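Local structure of restriction endonuclease Hpy99I (Helicobacter pylori, 3GOX) at residues F17-N22 and E62-Y67. The protein is a type II restriction endonuclease of the beta-beta-alpha-Me class that binds zinc and probably cleaves DNA at a specific target sequence. Numbering follows the deposited sequence.
Sequences FVIAKN and EAIDIY
One face of the Phe17 ring carries the CG2 methyl of Ile66 in a CH-pi contact, 4.0 Å from the ring centroid and 28° off the ring normal. The methyl lies nearest CG and CD2, while Ile66 CD1 lies above the same face, outside the CD2-CE2 side, 3.6 Å from Phe17 CE2. With Ile66 CG1 between the backbone N and the carbonyl carbon (chi1 59°), CG2 is anti to the carbonyl carbon, and the extended chi2 carries CD1 to CE2; CG1 itself lies over the centre of the Tyr67 ring. Nearer the backbone, Phe17 CB rests on Ile64 CG1. Ile64 CG2 then meets Ile19 CG2 at 4.0 Å, the two side chains crossing at about a right angle, and Ile19 CG1 runs alongside Glu62 CB.

Beneath these side chains the strands pair antiparallel. Ile19 and Glu62 form a hydrogen-bonded pair, Ile19 N to Glu62 O at 2.9 Å and Glu62 N to Ile19 O at 3.0 Å. Val18 and Ala63 form the adjoining non-hydrogen-bonded pair, and Ile64 N donates to Phe17 O (3.1 Å), continuing the pairing one residue beyond Ala63. Farther on a water links Phe17 N to Ile64 O.

Gly135 and Val151 of the second subunit pack on Phe17 and Ile66 respectively. Strand 61-63 is an outermost strand, within this chain, of the antiparallel sheet of the SH3 domain, with strand 17-20 between it and strand 32-39, whose Val32 and Val34 touch Phe17.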
loop_
_atom_site.group_PDB
_atom_site.type_symbol
_atom_site.label_atom_id
_atom_site.label_comp_id
_atom_site.label_asym_id
_atom_site.label_seq_id
_atom_site.Cartn_x
_atom_site.Cartn_y
_atom_site.Cartn_z
ATOM N N PHE A 17 26.917 6.830 -12.741
ATOM C CA PHE A 17 26.163 5.682 -13.244
ATOM C C PHE A 17 26.486 5.349 -14.694
ATOM O O PHE A 17 26.713 6.231 -15.515
ATOM C CB PHE A 17 24.660 5.930 -13.072
ATOM C CG PHE A 17 24.217 5.862 -11.642
ATOM C CD1 PHE A 17 23.924 4.650 -11.049
ATOM C CD2 PHE A 17 24.147 7.008 -10.876
ATOM C CE1 PHE A 17 23.548 4.604 -9.714
ATOM C CE2 PHE A 17 23.771 6.961 -9.547
ATOM C CZ PHE A 17 23.472 5.746 -8.974
ATOM N N VAL A 18 26.536 4.053 -14.981
ATOM C CA VAL A 18 26.884 3.542 -16.289
ATOM C C VAL A 18 25.989 2.372 -16.640
ATOM O O VAL A 18 25.368 1.761 -15.743
ATOM C CB VAL A 18 28.345 3.047 -16.331
ATOM C CG1 VAL A 18 29.302 4.227 -16.168
ATOM C CG2 VAL A 18 28.609 1.980 -15.265
ATOM N N ILE A 19 25.954 2.048 -17.927
ATOM C CA ILE A 19 25.431 0.762 -18.358
ATOM C C ILE A 19 26.552 -0.044 -18.991
ATOM O O ILE A 19 27.493 0.504 -19.582
ATOM C CB ILE A 19 24.246 0.881 -19.344
ATOM C CG1 ILE A 19 24.607 1.774 -20.530
ATOM C CG2 ILE A 19 22.999 1.368 -18.587
ATOM C CD1 ILE A 19 23.522 1.830 -21.597
ATOM N N ALA A 20 26.435 -1.357 -18.885
ATOM C CA ALA A 20 27.261 -2.269 -19.668
ATOM C C ALA A 20 26.856 -2.187 -21.129
ATOM O O ALA A 20 25.699 -2.393 -21.465
ATOM C CB ALA A 20 27.100 -3.706 -19.157
ATOM N N LYS A 21 27.817 -1.897 -21.998
ATOM C CA LYS A 21 27.547 -1.883 -23.434
ATOM C C LYS A 21 27.332 -3.283 -23.992
ATOM O O LYS A 21 26.548 -3.458 -24.908
ATOM C CB LYS A 21 28.700 -1.225 -24.195
ATOM C CG LYS A 21 28.844 0.259 -23.948
ATOM C CD LYS A 21 30.057 0.841 -24.707
ATOM C CE LYS A 21 29.728 1.116 -26.149
ATOM N NZ LYS A 21 30.651 2.134 -26.725
ATOM N N ASN A 22 28.064 -4.252 -23.454
ATOM C CA ASN A 22 28.070 -5.622 -23.940
ATOM C C ASN A 22 27.987 -6.572 -22.754
ATOM O O ASN A 22 27.897 -6.133 -21.609
ATOM C CB ASN A 22 29.365 -5.902 -24.721
ATOM C CG ASN A 22 29.750 -4.762 -25.646
ATOM O OD1 ASN A 22 29.009 -4.434 -26.569
ATOM N ND2 ASN A 22 30.907 -4.147 -25.391
ATOM N N GLU A 62 29.049 2.824 -20.747
ATOM C CA GLU A 62 28.477 4.043 -21.275
ATOM C C GLU A 62 27.829 4.803 -20.099
ATOM O O GLU A 62 26.974 4.274 -19.399
ATOM C CB GLU A 62 27.439 3.717 -22.337
ATOM C CG GLU A 62 26.813 4.924 -22.965
ATOM C CD GLU A 62 25.776 4.559 -24.017
ATOM O OE1 GLU A 62 25.867 3.458 -24.623
ATOM O OE2 GLU A 62 24.870 5.387 -24.239
ATOM N N ALA A 63 28.243 6.043 -19.879
ATOM C CA ALA A 63 27.640 6.895 -18.855
ATOM C C ALA A 63 26.187 7.176 -19.199
ATOM O O ALA A 63 25.829 7.392 -20.355
ATOM C CB ALA A 63 28.386 8.228 -18.740
ATOM N N ILE A 64 25.348 7.148 -18.159
ATOM C CA ILE A 64 23.950 7.540 -18.276
ATOM C C ILE A 64 23.572 8.621 -17.262
ATOM O O ILE A 64 24.218 8.780 -16.208
ATOM C CB ILE A 64 22.991 6.326 -18.137
ATOM C CG1 ILE A 64 23.081 5.678 -16.746
ATOM C CG2 ILE A 64 23.276 5.319 -19.206
ATOM C CD1 ILE A 64 21.878 4.697 -16.452
ATOM N N ASP A 65 22.528 9.371 -17.604
ATOM C CA ASP A 65 21.922 10.380 -16.729
ATOM C C ASP A 65 20.659 9.771 -16.127
ATOM O O ASP A 65 19.615 9.653 -16.790
ATOM C CB ASP A 65 21.595 11.657 -17.507
ATOM C CG ASP A 65 20.977 12.747 -16.634
ATOM O OD1 ASP A 65 20.768 12.541 -15.420
ATOM O OD2 ASP A 65 20.696 13.849 -17.183
ATOM N N ILE A 66 20.761 9.338 -14.876
ATOM C CA ILE A 66 19.628 8.698 -14.187
ATOM C C ILE A 66 18.383 9.589 -14.147
ATOM O O ILE A 66 17.261 9.082 -14.084
ATOM C CB ILE A 66 20.004 8.216 -12.756
ATOM C CG1 ILE A 66 20.485 9.359 -11.863
ATOM C CG2 ILE A 66 20.991 7.052 -12.851
ATOM C CD1 ILE A 66 20.859 8.923 -10.443
ATOM N N TYR A 67 18.573 10.905 -14.167
ATOM C CA TYR A 67 17.450 11.841 -14.100
ATOM C C TYR A 67 16.753 12.087 -15.430
ATOM O O TYR A 67 15.742 12.807 -15.475
ATOM C CB TYR A 67 17.895 13.146 -13.455
ATOM C CG TYR A 67 18.446 12.921 -12.063
ATOM C CD1 TYR A 67 17.660 12.356 -11.065
ATOM C CD2 TYR A 67 19.766 13.204 -11.767
ATOM C CE1 TYR A 67 18.177 12.135 -9.786
ATOM C CE2 TYR A 67 20.277 12.989 -10.500
ATOM C CZ TYR A 67 19.486 12.449 -9.528
ATOM O OH TYR A 67 20.058 12.253 -8.286
HETATM O O HOH W 1 25.984 9.514 -13.533
#